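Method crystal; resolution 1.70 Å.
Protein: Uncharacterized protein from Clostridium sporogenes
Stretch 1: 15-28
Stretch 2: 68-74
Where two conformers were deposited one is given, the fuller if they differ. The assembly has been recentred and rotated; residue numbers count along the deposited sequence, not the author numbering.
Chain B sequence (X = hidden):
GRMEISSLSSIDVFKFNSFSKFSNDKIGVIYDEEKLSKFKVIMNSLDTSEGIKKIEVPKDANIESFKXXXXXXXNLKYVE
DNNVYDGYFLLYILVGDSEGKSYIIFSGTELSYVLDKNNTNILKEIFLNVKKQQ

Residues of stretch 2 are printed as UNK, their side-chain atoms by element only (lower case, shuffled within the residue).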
ATOM      1  N   LYS B  15       3.791 -24.836   7.125  1.00 14.62           N
ATOM      2  CA  LYS B  15       4.905 -25.432   6.414  1.00 15.80           C
ATOM      3  C   LYS B  15       4.497 -25.770   4.988  1.00 14.67           C
ATOM      4  O   LYS B  15       3.428 -26.320   4.764  1.00 16.50           O
ATOM      5  CB  LYS B  15       5.403 -26.682   7.128  1.00 19.24           C
ATOM      6  CG  LYS B  15       6.659 -27.269   6.543  1.00 23.03           C
ATOM      7  CD  LYS B  15       7.195 -28.328   7.488  1.00 31.02           C
ATOM      8  CE  LYS B  15       8.431 -28.965   6.944  1.00 36.76           C
ATOM      9  NZ  LYS B  15       9.509 -27.975   6.681  1.00 37.92           N
ATOM     10  N   PHE B  16       5.344 -25.422   4.024  1.00 15.38           N
ATOM     11  CA  PHE B  16       5.084 -25.708   2.612  1.00 15.43           C
ATOM     12  C   PHE B  16       5.371 -27.192   2.400  1.00 16.25           C
ATOM     13  O   PHE B  16       6.524 -27.576   2.225  1.00 19.73           O
ATOM     14  CB  PHE B  16       5.966 -24.798   1.734  1.00 16.50           C
ATOM     15  CG  PHE B  16       5.492 -24.652   0.318  1.00 16.01           C
ATOM     16  CD1 PHE B  16       5.315 -25.772  -0.509  1.00 18.66           C
ATOM     17  CD2 PHE B  16       5.294 -23.387  -0.225  1.00 16.74           C
ATOM     18  CE1 PHE B  16       4.900 -25.621  -1.827  1.00 17.47           C
ATOM     19  CE2 PHE B  16       4.892 -23.230  -1.559  1.00 17.63           C
ATOM     20  CZ  PHE B  16       4.676 -24.348  -2.338  1.00 17.70           C
ATOM     21  N   ASN B  17       4.339 -28.041   2.434  1.00 14.61           N
ATOM     22  CA  ASN B  17       4.524 -29.509   2.309  1.00 15.61           C
ATOM     23  C   ASN B  17       3.784 -30.133   1.117  1.00 16.23           C
ATOM     24  O   ASN B  17       3.663 -31.355   1.034  1.00 17.30           O
ATOM     25  CB  ASN B  17       4.131 -30.206   3.629  1.00 17.38           C
ATOM     26  CG  ASN B  17       2.668 -30.029   3.977  1.00 16.68           C
ATOM     27  OD1 ASN B  17       1.895 -29.441   3.221  1.00 17.38           O
ATOM     28  ND2 ASN B  17       2.302 -30.446   5.173  1.00 17.30           N
ATOM     29  N   SER B  18       3.260 -29.293   0.228  1.00 17.20           N
ATOM     30  CA  SER B  18       2.461 -29.744  -0.910  1.00 17.44           C
ATOM     31  C   SER B  18       2.277 -28.605  -1.894  1.00 17.40           C
ATOM     32  O   SER B  18       2.247 -27.447  -1.496  1.00 16.72           O
ATOM     33  CB  SER B  18       1.077 -30.205  -0.438  1.00 16.89           C
ATOM     34  OG  SER B  18       0.253 -30.624  -1.502  1.00 17.72           O
ATOM     35  N   PHE B  19       2.171 -28.948  -3.182  1.00 19.34           N
ATOM     36  CA  PHE B  19       1.772 -27.989  -4.232  1.00 18.27           C
ATOM     37  C   PHE B  19       0.284 -28.123  -4.607  1.00 18.73           C
ATOM     38  O   PHE B  19      -0.163 -27.448  -5.532  1.00 18.53           O
ATOM     39  CB  PHE B  19       2.674 -28.147  -5.477  1.00 20.61           C
ATOM     40  CG  PHE B  19       3.963 -27.379  -5.393  1.00 25.72           C
ATOM     41  CD1 PHE B  19       4.015 -26.056  -5.816  1.00 31.59           C
ATOM     42  CD2 PHE B  19       5.124 -27.983  -4.894  1.00 33.84           C
ATOM     43  CE1 PHE B  19       5.207 -25.336  -5.740  1.00 36.97           C
ATOM     44  CE2 PHE B  19       6.324 -27.267  -4.811  1.00 33.93           C
ATOM     45  CZ  PHE B  19       6.358 -25.936  -5.229  1.00 36.12           C
ATOM     46  N   SER B  20      -0.468 -29.002  -3.934  1.00 16.69           N
ATOM     47  CA  SER B  20      -1.861 -29.292  -4.288  1.00 18.14           C
ATOM     48  C   SER B  20      -2.881 -29.178  -3.150  1.00 19.82           C
ATOM     49  O   SER B  20      -4.077 -29.024  -3.414  1.00 19.59           O
ATOM     50  CB  SER B  20      -1.941 -30.681  -4.935  1.00 19.58           C
ATOM     51  OG  SER B  20      -1.588 -31.702  -4.018  1.00 22.99           O
ATOM     52  N   LYS B  21      -2.424 -29.316  -1.910  1.00 16.32           N
ATOM     53  CA  LYS B  21      -3.274 -29.337  -0.735  1.00 16.83           C
ATOM     54  C   LYS B  21      -2.740 -28.314   0.259  1.00 16.06           C
ATOM     55  O   LYS B  21      -1.549 -28.326   0.537  1.00 17.78           O
ATOM     56  CB  LYS B  21      -3.209 -30.750  -0.145  1.00 21.68           C
ATOM     57  CG  LYS B  21      -3.812 -31.866  -1.021  1.00 26.56           C
ATOM     58  CD  LYS B  21      -5.277 -31.639  -1.492  1.00 31.36           C
ATOM     59  CE  LYS B  21      -6.190 -31.169  -0.373  1.00 34.76           C
ATOM     60  NZ  LYS B  21      -7.636 -31.259  -0.737  1.00 34.30           N
ATOM     61  N   PHE B  22      -3.594 -27.429   0.759  1.00 14.64           N
ATOM     62  CA  PHE B  22      -3.169 -26.418   1.726  1.00 13.18           C
ATOM     63  C   PHE B  22      -2.784 -27.091   3.067  1.00 12.13           C
ATOM     64  O   PHE B  22      -3.494 -27.903   3.587  1.00 13.52           O
ATOM     65  CB  PHE B  22      -4.251 -25.375   1.960  1.00 15.42           C
ATOM     66  CG  PHE B  22      -3.764 -24.188   2.707  1.00 12.24           C
ATOM     67  CD1 PHE B  22      -3.159 -23.130   2.045  1.00 13.13           C
ATOM     68  CD2 PHE B  22      -3.916 -24.109   4.087  1.00 13.96           C
ATOM     69  CE1 PHE B  22      -2.683 -22.029   2.727  1.00 14.48           C
ATOM     70  CE2 PHE B  22      -3.425 -23.017   4.777  1.00 13.16           C
ATOM     71  CZ  PHE B  22      -2.836 -21.948   4.100  1.00 11.78           C
ATOM     72  N   SER B  23      -1.684 -26.648   3.631  1.00 14.50           N
ATOM     73  CA  SER B  23      -0.979 -27.320   4.700  1.00 13.79           C
ATOM     74  C   SER B  23      -1.707 -27.082   5.996  1.00 14.04           C
ATOM     75  O   SER B  23      -2.236 -25.990   6.192  1.00 14.90           O
ATOM     76  CB  SER B  23       0.424 -26.716   4.852  1.00 13.47           C
ATOM     77  OG  SER B  23       1.117 -27.277   5.972  1.00 12.95           O
ATOM     78  N   ASN B  24      -1.701 -28.108   6.859  1.00 15.75           N
ATOM     79  CA  ASN B  24      -2.209 -28.032   8.239  1.00 18.47           C
ATOM     80  C   ASN B  24      -1.096 -28.137   9.274  1.00 17.26           C
ATOM     81  O   ASN B  24      -1.388 -28.359  10.465  1.00 17.82           O
ATOM     82  CB  ASN B  24      -3.160 -29.198   8.496  1.00 23.53           C
ATOM     83  CG  ASN B  24      -4.340 -29.229   7.555  1.00 31.11           C
ATOM     84  OD1 ASN B  24      -4.672 -30.284   7.046  1.00 47.06           O
ATOM     85  ND2 ASN B  24      -4.974 -28.091   7.319  1.00 33.89           N
ATOM     86  N   ASP B  25       0.155 -27.974   8.835  1.00 16.46           N
ATOM     87  CA  ASP B  25       1.342 -28.028   9.726  1.00 16.58           C
ATOM     88  C   ASP B  25       1.711 -26.583  10.078  1.00 14.66           C
ATOM     89  O   ASP B  25       2.478 -25.931   9.383  1.00 15.17           O
ATOM     90  CB  ASP B  25       2.475 -28.744   8.985  1.00 15.29           C
ATOM     91  CG  ASP B  25       3.698 -28.970   9.829  1.00 18.16           C
ATOM     92  OD1 ASP B  25       3.766 -28.512  10.983  1.00 18.25           O
ATOM     93  OD2 ASP B  25       4.613 -29.628   9.318  1.00 20.24           O
ATOM     94  N   LYS B  26       1.127 -26.079  11.165  1.00 15.52           N
ATOM     95  CA  LYS B  26       1.211 -24.641  11.477  1.00 17.11           C
ATOM     96  C   LYS B  26       2.566 -24.280  12.060  1.00 17.79           C
ATOM     97  O   LYS B  26       3.066 -24.982  12.955  1.00 17.86           O
ATOM     98  CB  LYS B  26       0.092 -24.202  12.422  1.00 19.63           C
ATOM     99  CG  LYS B  26      -0.049 -22.673  12.510  1.00 21.06           C
ATOM    100  CD  LYS B  26      -1.411 -22.289  13.020  1.00 26.83           C
ATOM    101  CE  LYS B  26      -1.551 -20.787  13.107  1.00 28.36           C
ATOM    102  NZ  LYS B  26      -2.960 -20.464  13.430  1.00 37.19           N
ATOM    103  N   ILE B  27       3.140 -23.189  11.560  1.00 17.12           N
ATOM    104  CA  ILE B  27       4.435 -22.647  12.016  1.00 20.45           C
ATOM    105  C   ILE B  27       4.242 -21.445  12.925  1.00 24.77           C
ATOM    106  O   ILE B  27       4.918 -21.330  13.946  1.00 26.95           O
ATOM    107  CB  ILE B  27       5.338 -22.292  10.806  1.00 23.84           C
ATOM    108  CG1 ILE B  27       5.829 -23.588  10.175  1.00 24.25           C
ATOM    109  CG2 ILE B  27       6.544 -21.409  11.196  1.00 26.99           C
ATOM    110  CD1 ILE B  27       6.490 -23.412   8.823  1.00 27.72           C
ATOM    111  N   GLY B  28       3.373 -20.525  12.541  1.00 20.06           N
ATOM    112  CA  GLY B  28       3.171 -19.330  13.341  1.00 17.85           C
ATOM    113  C   GLY B  28       2.149 -18.399  12.739  1.00 16.94           C
ATOM    114  O   GLY B  28       1.407 -18.783  11.820  1.00 13.52           O
ATOM    115  N   UNK B  68      12.352 -18.257   1.446  1.00 15.84           N
ATOM    116  CA  UNK B  68      11.210 -18.679   2.262  1.00 16.78           C
ATOM    117  C   UNK B  68      10.182 -19.354   1.396  1.00 16.29           C
ATOM    118  O   UNK B  68       9.952 -18.926   0.240  1.00 17.54           O
ATOM    119  c   UNK B  68      11.735 -15.380   3.422  1.00 17.68           C
ATOM    120  c   UNK B  68      10.527 -17.522   2.944  1.00 17.28           C
ATOM    121  c   UNK B  68      12.809 -16.423   5.760  1.00 23.17           C
ATOM    122  o   UNK B  68      13.916 -14.373   6.156  1.00 25.33           O
ATOM    123  c   UNK B  68      13.099 -15.116   5.371  1.00 22.35           C
ATOM    124  c   UNK B  68      12.567 -14.592   4.201  1.00 20.87           C
ATOM    125  c   UNK B  68      11.967 -17.195   4.975  1.00 20.38           C
ATOM    126  c   UNK B  68      11.422 -16.681   3.787  1.00 18.93           C
ATOM    127  N   UNK B  69       9.607 -20.420   1.932  1.00 15.41           N
ATOM    128  CA  UNK B  69       8.477 -21.111   1.290  0.50 15.65           C
ATOM    129  C   UNK B  69       7.473 -21.435   2.383  1.00 15.55           C
ATOM    130  O   UNK B  69       7.805 -22.114   3.349  1.00 15.98           O
ATOM    131  o   UNK B  69       9.987 -22.150  -0.288  0.50 16.38           O
ATOM    132  c   UNK B  69       8.856 -22.371   0.510  0.50 15.98           C
ATOM    133  N   UNK B  70       6.262 -20.936   2.207  1.00 13.15           N
ATOM    134  CA  UNK B  70       5.179 -21.149   3.170  1.00 13.17           C
ATOM    135  C   UNK B  70       3.840 -21.298   2.483  1.00 12.94           C
ATOM    136  O   UNK B  70       3.651 -20.879   1.334  1.00 14.30           O
ATOM    137  c   UNK B  70       6.999 -18.559   5.015  1.00 12.57           C
ATOM    138  c   UNK B  70       6.269 -19.765   5.033  1.00 13.23           C
ATOM    139  c   UNK B  70       8.422 -19.348   6.781  1.00 17.43           C
ATOM    140  c   UNK B  70       8.069 -18.348   5.890  1.00 15.42           C
ATOM    141  o   UNK B  70       9.471 -19.184   7.655  1.00 17.88           O
ATOM    142  c   UNK B  70       5.093 -19.969   4.117  1.00 12.70           C
ATOM    143  c   UNK B  70       6.618 -20.732   5.984  1.00 15.67           C
ATOM    144  c   UNK B  70       7.683 -20.545   6.838  1.00 16.51           C
ATOM    145  N   UNK B  71       2.909 -21.953   3.186  1.00 10.38           N
ATOM    146  CA  UNK B  71       1.493 -21.849   2.878  1.00 10.96           C
ATOM    147  C   UNK B  71       0.982 -20.834   3.862  1.00 11.25           C
ATOM    148  O   UNK B  71       1.288 -20.929   5.040  1.00 13.99           O
ATOM    149  n   UNK B  71       0.347 -25.287   1.734  1.00 11.94           N
ATOM    150  c   UNK B  71       2.069 -24.166   1.010  1.00 11.40           C
ATOM    151  c   UNK B  71       0.840 -25.961   0.717  1.00 11.99           C
ATOM    152  c   UNK B  71       1.100 -24.155   1.953  1.00 12.04           C
ATOM    153  n   UNK B  71       1.872 -25.297   0.246  1.00 13.40           N
ATOM    154  c   UNK B  71       0.795 -23.187   3.050  1.00 11.20           C
ATOM    155  N   UNK B  72       0.223 -19.855   3.362  1.00 10.25           N
ATOM    156  CA  UNK B  72      -0.250 -18.757   4.171  1.00 10.77           C
ATOM    157  C   UNK B  72      -1.732 -18.494   3.978  1.00 10.93           C
ATOM    158  O   UNK B  72      -2.298 -18.684   2.890  1.00 11.29           O
ATOM    159  c   UNK B  72       1.016 -15.582   2.228  1.00 14.17           C
ATOM    160  c   UNK B  72       0.404 -16.950   2.472  1.00 11.65           C
ATOM    161  c   UNK B  72       2.022 -17.670   4.262  1.00 12.39           C
ATOM    162  c   UNK B  72       0.558 -17.448   3.928  1.00 12.03           C
ATOM    163  N   UNK B  73      -2.349 -18.043   5.077  1.00 12.18           N
ATOM    164  CA  UNK B  73      -3.763 -17.692   5.132  1.00 12.83           C
ATOM    165  C   UNK B  73      -3.853 -16.270   5.660  1.00 12.02           C
ATOM    166  O   UNK B  73      -3.894 -16.073   6.887  1.00 12.87           O
ATOM    167  c   UNK B  73      -4.536 -18.668   6.012  1.00 13.75           C
ATOM    168  o   UNK B  73      -6.497 -20.476   7.162  1.00 22.77           O
ATOM    169  n   UNK B  73      -7.628 -18.672   7.886  1.00 22.81           N
ATOM    170  c   UNK B  73      -6.038 -18.360   6.102  1.00 15.66           C
ATOM    171  c   UNK B  73      -6.752 -19.261   7.093  1.00 20.37           C
ATOM    172  N   UNK B  74      -3.879 -15.276   4.753  1.00 12.39           N
ATOM    173  CA  UNK B  74      -4.172 -13.914   5.185  1.00 12.55           C
ATOM    174  C   UNK B  74      -5.645 -13.801   5.544  1.00 13.08           C
ATOM    175  O   UNK B  74      -6.511 -14.229   4.756  1.00 14.42           O
ATOM    176  c   UNK B  74      -3.839 -13.051   3.954  1.00 13.47           C
ATOM    177  c   UNK B  74      -3.932 -13.970   2.806  1.00 16.39           C
ATOM    178  c   UNK B  74      -3.487 -15.317   3.323  1.00 12.95           C
TER
HETATM  179  O   HOH W   1       7.750 -24.223   4.971  1.00 18.44           O

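Stretch 2 is a β-strand that runs past the loop of stretch 1, and its side chains alternate between facing that loop and turning from it. At position 68 the side chain has one carbon followed by a six-carbon ring bearing an oxygen. It lies out of reach of stretch 1, and the phenolic ring identifies Tyr68.

Position 69 carries just one carbon and one oxygen, which makes it Ser69. Its CB points toward stretch 1 and lies 3.8 Å from Phe16 CD2. The backbone is tied across as well: water 1 accepts from Phe16 N (2.9 Å) and donates to Ser69 O (2.7 Å), bridging two main chains that do not bond directly here.

At position 70 a single carbon again leads to a six-carbon ring with one oxygen. The CA-to-CB bond points away from stretch 1, yet the ring extends far enough for its edge to meet the end of Ile27. This is Tyr70, with CE1 3.7 Å from Ile27 CD1, an apolar contact. Its backbone O also approaches Phe16 CD2 at 3.4 Å.

Position 71 has one carbon and then a five-membered ring of three carbons and two nitrogens, pointing toward stretch 1 and enclosed by its loop. Only an imidazole fits: His71. NE2 donates to Ser18 O (2.8 Å), while ND1 accepts from Ser23 N (3.1 Å); both hydrogen bonds are bent and weak. The ring edge is directed at the face of Phe16, with centroids 4.4 Å apart and planes at 68°. On Phe22, the His71 CB sits over the ring face, 4.1 Å from the centroid, in a CH-π contact.

The four carbons at position 72 fork at the first, one arm being two carbons long, as in Ile72. This side chain points away, but its backbone O lies 3.4 Å from Phe22 CE1, near the plane of that ring.

Position 73 bears three carbons, the third carrying one oxygen and one nitrogen. It is Gln73, whose CB points toward stretch 1, 4.2 Å from Phe22 CZ.

At position 74 three carbons close a ring onto the backbone N, defining Pro74, which makes no contact.

The contact is thus centred on His71, which has the largest area covered in either stretch. Its two nitrogens engage the backbone at Ser18 and Ser23, while Phe16 and Phe22 pack against the residue. The loop supports this arrangement internally: Ser23 OG donates to Lys15 O (2.8 Å), and Ser18 OG accepts from Ser20 N and Lys21 N (both 3.0 Å).

Stretch 2 68-74: YSYHIQP
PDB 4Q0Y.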